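Mll8374 protein (Mesorhizobium loti, PDB 3B5E) probably hydrolyses carboxylic ester bonds, as a carboxylesterase of the alpha/beta-hydrolase fold. Local coordinates at residues L35-V47 with A61-W74. Residues are numbered along the deposited sequence; the frame is centred on the assembly and turned at random.
Sequences LLHGSGVDETTLV and AARGRIPQEDGFRW. With EDO (1,2-ethanediol), chain E; SO4 (sulfate ion), chain C; EDO (1,2-ethanediol), chain K.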
loop_
_atom_site.group_PDB
_atom_site.type_symbol
_atom_site.label_atom_id
_atom_site.label_comp_id
_atom_site.label_asym_id
_atom_site.label_seq_id
_atom_site.Cartn_x
_atom_site.Cartn_y
_atom_site.Cartn_z
ATOM N N LEU A 35 -3.522 -1.241 -5.087
ATOM C CA LEU A 35 -3.207 -2.425 -4.301
ATOM C C LEU A 35 -1.748 -2.810 -4.514
ATOM O O LEU A 35 -1.296 -2.946 -5.660
ATOM C CB LEU A 35 -4.115 -3.589 -4.693
ATOM C CG LEU A 35 -5.613 -3.364 -4.814
ATOM C CD1 LEU A 35 -6.256 -4.713 -5.234
ATOM C CD2 LEU A 35 -6.189 -2.872 -3.532
ATOM N N LEU A 36 -1.005 -2.969 -3.401
ATOM C CA LEU A 36 0.398 -3.393 -3.420
ATOM C C LEU A 36 0.594 -4.612 -2.535
ATOM O O LEU A 36 0.598 -4.521 -1.296
ATOM C CB LEU A 36 1.332 -2.263 -2.982
ATOM C CG LEU A 36 1.407 -0.994 -3.846
ATOM C CD1 LEU A 36 0.227 -0.024 -3.529
ATOM C CD2 LEU A 36 2.755 -0.252 -3.771
ATOM N N HIS A 37 0.790 -5.731 -3.204
ATOM C CA HIS A 37 0.932 -7.058 -2.626
ATOM C C HIS A 37 2.145 -7.251 -1.696
ATOM O O HIS A 37 3.106 -6.505 -1.742
ATOM C CB HIS A 37 0.963 -8.083 -3.790
ATOM C CG HIS A 37 2.147 -7.938 -4.706
ATOM N ND1 HIS A 37 3.411 -8.374 -4.364
ATOM C CD2 HIS A 37 2.270 -7.365 -5.933
ATOM C CE1 HIS A 37 4.258 -8.073 -5.335
ATOM N NE2 HIS A 37 3.591 -7.472 -6.308
ATOM N N GLY A 38 2.089 -8.315 -0.890
ATOM C CA GLY A 38 3.224 -8.751 -0.102
ATOM C C GLY A 38 4.309 -9.377 -0.961
ATOM O O GLY A 38 4.087 -9.737 -2.124
ATOM N N SER A 39 5.481 -9.518 -0.374
ATOM C CA SER A 39 6.636 -10.077 -1.095
ATOM C C SER A 39 6.432 -11.556 -1.402
ATOM O O SER A 39 5.825 -12.287 -0.600
ATOM C CB SER A 39 7.917 -9.875 -0.314
ATOM O OG SER A 39 8.025 -10.821 0.727
ATOM N N GLY A 40 6.919 -11.976 -2.567
ATOM C CA GLY A 40 6.869 -13.365 -2.963
ATOM C C GLY A 40 5.623 -13.809 -3.676
ATOM O O GLY A 40 5.531 -14.960 -4.046
ATOM N N VAL A 41 4.694 -12.885 -3.921
ATOM C CA VAL A 41 3.414 -13.185 -4.593
ATOM C C VAL A 41 3.195 -12.148 -5.702
ATOM O O VAL A 41 4.108 -11.383 -6.012
ATOM C CB VAL A 41 2.248 -13.244 -3.552
ATOM C CG1 VAL A 41 2.503 -14.395 -2.575
ATOM C CG2 VAL A 41 2.117 -11.918 -2.797
ATOM N N ASP A 42 2.009 -12.110 -6.293
ATOM C CA ASP A 42 1.760 -11.166 -7.383
ATOM C C ASP A 42 0.531 -10.277 -7.154
ATOM O O ASP A 42 -0.094 -10.286 -6.085
ATOM C CB ASP A 42 1.705 -11.929 -8.729
ATOM C CG ASP A 42 0.454 -12.783 -8.888
ATOM O OD1 ASP A 42 -0.554 -12.578 -8.196
ATOM O OD2 ASP A 42 0.483 -13.679 -9.738
ATOM N N GLU A 43 0.206 -9.500 -8.184
ATOM C CA GLU A 43 -0.845 -8.496 -8.144
ATOM C C GLU A 43 -2.264 -9.042 -8.018
ATOM O O GLU A 43 -3.184 -8.286 -7.770
ATOM C CB GLU A 43 -0.745 -7.622 -9.397
ATOM C CG GLU A 43 -1.329 -8.213 -10.664
ATOM C CD GLU A 43 -0.571 -9.415 -11.234
ATOM O OE1 GLU A 43 0.615 -9.608 -10.910
ATOM O OE2 GLU A 43 -1.175 -10.166 -12.040
ATOM N N THR A 44 -2.455 -10.333 -8.197
ATOM C CA THR A 44 -3.795 -10.919 -8.046
ATOM C C THR A 44 -4.197 -11.123 -6.574
ATOM O O THR A 44 -5.375 -11.331 -6.271
ATOM C CB THR A 44 -3.896 -12.264 -8.782
ATOM O OG1 THR A 44 -3.002 -13.212 -8.175
ATOM C CG2 THR A 44 -3.572 -12.098 -10.262
ATOM N N THR A 45 -3.221 -11.066 -5.671
ATOM C CA THR A 45 -3.387 -11.572 -4.305
ATOM C C THR A 45 -4.260 -10.709 -3.382
ATOM O O THR A 45 -4.925 -11.246 -2.501
ATOM C CB THR A 45 -2.021 -11.909 -3.639
ATOM O OG1 THR A 45 -1.211 -10.733 -3.598
ATOM C CG2 THR A 45 -1.292 -13.023 -4.380
ATOM N N LEU A 46 -4.296 -9.397 -3.589
ATOM C CA LEU A 46 -5.119 -8.518 -2.760
ATOM C C LEU A 46 -6.484 -8.221 -3.375
ATOM O O LEU A 46 -7.295 -7.514 -2.760
ATOM C CB LEU A 46 -4.372 -7.211 -2.477
ATOM C CG LEU A 46 -3.073 -7.217 -1.643
ATOM C CD1 LEU A 46 -2.671 -5.819 -1.367
ATOM C CD2 LEU A 46 -3.297 -8.018 -0.321
ATOM N N VAL A 47 -6.763 -8.773 -4.566
ATOM C CA VAL A 47 -8.008 -8.467 -5.256
ATOM C C VAL A 47 -9.253 -8.978 -4.479
ATOM O O VAL A 47 -10.213 -8.243 -4.313
ATOM C CB VAL A 47 -7.978 -8.914 -6.762
ATOM C CG1 VAL A 47 -9.368 -8.806 -7.406
ATOM C CG2 VAL A 47 -6.972 -8.076 -7.553
ATOM N N ALA A 61 -4.343 -3.028 -9.528
ATOM C CA ALA A 61 -3.612 -4.112 -8.888
ATOM C C ALA A 61 -2.220 -4.155 -9.535
ATOM O O ALA A 61 -2.042 -4.754 -10.591
ATOM C CB ALA A 61 -4.346 -5.404 -9.066
ATOM N N ALA A 62 -1.253 -3.512 -8.867
ATOM C CA ALA A 62 0.094 -3.318 -9.383
ATOM C C ALA A 62 1.033 -4.458 -8.976
ATOM O O ALA A 62 0.883 -5.075 -7.906
ATOM C CB ALA A 62 0.634 -1.995 -8.921
ATOM N N ARG A 63 2.030 -4.696 -9.813
ATOM C CA ARG A 63 3.035 -5.747 -9.564
ATOM C C ARG A 63 4.404 -5.143 -9.308
ATOM O O ARG A 63 4.843 -4.270 -10.044
ATOM C CB ARG A 63 3.115 -6.693 -10.759
ATOM C CG ARG A 63 4.068 -7.902 -10.578
ATOM C CD ARG A 63 4.269 -8.694 -11.829
ATOM N NE ARG A 63 3.091 -9.516 -12.109
ATOM C CZ ARG A 63 3.030 -10.470 -13.028
ATOM N NH1 ARG A 63 4.057 -10.727 -13.816
ATOM N NH2 ARG A 63 1.922 -11.173 -13.157
ATOM N N GLY A 64 5.080 -5.639 -8.272
ATOM C CA GLY A 64 6.473 -5.273 -7.995
ATOM C C GLY A 64 7.425 -5.627 -9.130
ATOM O O GLY A 64 7.173 -6.522 -9.938
ATOM N N ARG A 65 8.523 -4.892 -9.223
ATOM C CA ARG A 65 9.442 -5.054 -10.352
ATOM C C ARG A 65 10.606 -5.999 -10.095
ATOM O O ARG A 65 11.374 -6.288 -11.005
ATOM C CB ARG A 65 9.963 -3.704 -10.783
ATOM C CG ARG A 65 8.842 -2.785 -11.142
ATOM C CD ARG A 65 9.287 -1.648 -12.003
ATOM N NE ARG A 65 10.394 -0.884 -11.435
ATOM C CZ ARG A 65 10.872 0.240 -11.964
ATOM N NH1 ARG A 65 10.351 0.746 -13.074
ATOM N NH2 ARG A 65 11.881 0.865 -11.382
ATOM N N ILE A 66 10.704 -6.510 -8.879
ATOM C CA ILE A 66 11.791 -7.397 -8.478
ATOM C C ILE A 66 11.250 -8.811 -8.279
ATOM O O ILE A 66 10.370 -9.011 -7.449
ATOM C CB ILE A 66 12.426 -6.881 -7.168
ATOM C CG1 ILE A 66 13.032 -5.498 -7.400
ATOM C CG2 ILE A 66 13.496 -7.836 -6.648
ATOM C CD1 ILE A 66 13.377 -4.799 -6.159
ATOM N N PRO A 67 11.767 -9.792 -9.042
ATOM C CA PRO A 67 11.347 -11.168 -8.832
ATOM C C PRO A 67 11.742 -11.707 -7.452
ATOM O O PRO A 67 12.787 -11.367 -6.902
ATOM C CB PRO A 67 12.084 -11.940 -9.940
ATOM C CG PRO A 67 12.397 -10.919 -10.970
ATOM C CD PRO A 67 12.726 -9.698 -10.157
ATOM N N GLN A 68 10.866 -12.518 -6.894
ATOM C CA GLN A 68 11.143 -13.248 -5.667
ATOM C C GLN A 68 10.437 -14.578 -5.809
ATOM O O GLN A 68 9.205 -14.672 -5.698
ATOM C CB GLN A 68 10.645 -12.543 -4.440
ATOM C CG GLN A 68 10.818 -13.430 -3.216
ATOM C CD GLN A 68 10.589 -12.694 -1.958
ATOM O OE1 GLN A 68 10.913 -11.521 -1.877
ATOM N NE2 GLN A 68 10.007 -13.366 -0.949
ATOM N N GLU A 69 11.229 -15.609 -6.085
ATOM C CA GLU A 69 10.711 -16.943 -6.302
ATOM C C GLU A 69 9.666 -16.880 -7.416
ATOM O O GLU A 69 9.970 -16.381 -8.499
ATOM C CB GLU A 69 10.182 -17.512 -4.985
ATOM C CG GLU A 69 11.197 -17.409 -3.851
ATOM C CD GLU A 69 11.078 -18.518 -2.822
ATOM O OE1 GLU A 69 10.190 -19.393 -2.947
ATOM O OE2 GLU A 69 11.892 -18.518 -1.880
ATOM N N ASP A 70 8.445 -17.343 -7.152
ATOM C CA ASP A 70 7.368 -17.345 -8.165
ATOM C C ASP A 70 6.572 -16.043 -8.194
ATOM O O ASP A 70 5.656 -15.898 -8.997
ATOM C CB ASP A 70 6.413 -18.521 -7.951
ATOM C CG ASP A 70 7.077 -19.871 -8.234
ATOM O OD1 ASP A 70 7.774 -20.000 -9.279
ATOM O OD2 ASP A 70 6.907 -20.794 -7.401
ATOM N N GLY A 71 6.925 -15.099 -7.332
ATOM C CA GLY A 71 6.248 -13.815 -7.297
ATOM C C GLY A 71 7.235 -12.682 -7.382
ATOM O O GLY A 71 8.217 -12.772 -8.105
ATOM N N PHE A 72 6.932 -11.610 -6.651
ATOM C CA PHE A 72 7.578 -10.323 -6.819
ATOM C C PHE A 72 7.666 -9.593 -5.471
ATOM O O PHE A 72 6.997 -9.953 -4.475
ATOM C CB PHE A 72 6.825 -9.487 -7.893
ATOM C CG PHE A 72 6.697 -10.216 -9.207
ATOM C CD1 PHE A 72 7.716 -10.149 -10.148
ATOM C CD2 PHE A 72 5.600 -11.058 -9.467
ATOM C CE1 PHE A 72 7.644 -10.891 -11.319
ATOM C CE2 PHE A 72 5.526 -11.794 -10.644
ATOM C CZ PHE A 72 6.550 -11.703 -11.563
ATOM N N ARG A 73 8.512 -8.578 -5.462
ATOM C CA ARG A 73 8.633 -7.673 -4.342
ATOM C C ARG A 73 8.894 -6.271 -4.854
ATOM O O ARG A 73 9.198 -6.081 -6.024
ATOM C CB ARG A 73 9.742 -8.134 -3.385
ATOM C CG ARG A 73 11.153 -8.327 -4.019
ATOM C CD ARG A 73 12.176 -8.808 -2.981
ATOM N NE ARG A 73 12.193 -7.875 -1.854
ATOM C CZ ARG A 73 11.704 -8.092 -0.645
ATOM N NH1 ARG A 73 11.247 -9.285 -0.284
ATOM N NH2 ARG A 73 11.742 -7.104 0.248
ATOM N N TRP A 74 8.784 -5.309 -3.941
ATOM C CA TRP A 74 8.753 -3.881 -4.260
ATOM C C TRP A 74 10.116 -3.195 -4.188
ATOM O O TRP A 74 10.337 -2.186 -4.827
ATOM C CB TRP A 74 7.733 -3.198 -3.333
ATOM C CG TRP A 74 6.330 -3.685 -3.677
ATOM C CD1 TRP A 74 5.610 -4.640 -3.037
ATOM C CD2 TRP A 74 5.531 -3.255 -4.788
ATOM N NE1 TRP A 74 4.427 -4.856 -3.685
ATOM C CE2 TRP A 74 4.347 -4.018 -4.764
ATOM C CE3 TRP A 74 5.717 -2.324 -5.818
ATOM C CZ2 TRP A 74 3.350 -3.845 -5.689
ATOM C CZ3 TRP A 74 4.728 -2.163 -6.729
ATOM C CH2 TRP A 74 3.561 -2.926 -6.668
HETATM C C1 EDO E . 14.193 -14.683 -7.854
HETATM O O1 EDO E . 13.236 -15.357 -8.690
HETATM C C2 EDO E . 14.726 -15.637 -6.786
HETATM O O2 EDO E . 14.177 -15.316 -5.504
HETATM S S SO4 C . 9.687 -8.583 3.319
HETATM O O1 SO4 C . 9.709 -7.227 2.831
HETATM O O2 SO4 C . 9.880 -9.582 2.286
HETATM O O3 SO4 C . 8.412 -8.891 3.831
HETATM O O4 SO4 C . 10.764 -8.767 4.282
HETATM C C1 EDO K . 3.904 -13.218 -16.352
HETATM O O1 EDO K . 2.682 -13.380 -15.626
HETATM C C2 EDO K . 4.920 -14.237 -15.849
HETATM O O2 EDO K . 5.825 -13.639 -14.911
HETATM O O HOH W 1 -0.673 -5.646 -5.862
HETATM O O HOH W 2 3.102 -14.625 -10.447
#
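L35 and A61 pair in parallel at the ends of strands 32-36 and 58-62, neighbours in a beta-alpha-beta unit of an alpha/beta-hydrolase fold; the loop after the first strand carries an HGSG sequence, consistent with the oxyanion-hole loop of this family. A62 N donates a hydrogen bond to L35 O (3.3 Å), and L35 also bonds to the backbone of V60. With CG lodged between the backbone N and the carbonyl carbon (chi1 64°), the H37 ring sits between W74 and the backbone of D42, with W74 NE1 centred over one face and D42 CA over the other. At the rim, G64 N donates to H37 NE2 over 3.1 Å, nearly straight at 175°, while H37 ND1 donates to G38 O at 2.7 Å; both ring nitrogens are thus engaged and the ring's rotation is fixed. W74 NE1 also donates a hydrogen bond to H37 O (2.9 Å), and L36 CD2 lies 3.9 Å from the centroid of the indole six-membered ring, a CH-pi contact over its face. Farther along, hydrogen bonds from G40 N to F72 O and from F72 N to V41 O join the loop to the hairpin 66-73. R63 forms a side-on salt bridge with E43, its NE (2.8 Å) and NH2 (3.0 Å) both donating to OE1 from the same face of the carboxylate, whose plane is turned 39° from the guanidinium. R63 CD sits centrally over the F72 ring. A methionine in place of R63 would probably leave E43 OE1 without its two N-H donors and this carboxylate less firmly oriented. At the other flank S39 OG and R73 NH1 share O2 of a sulfate probably from the crystallisation liquor. Around the contact, R21 of strand 20-23 takes E43 OE2, F95 of helix 85-106 packs on L36 and A62, and W74 N donates to OD1 of N120, within the probable nucleophile elbow and at the start of helix 120-131.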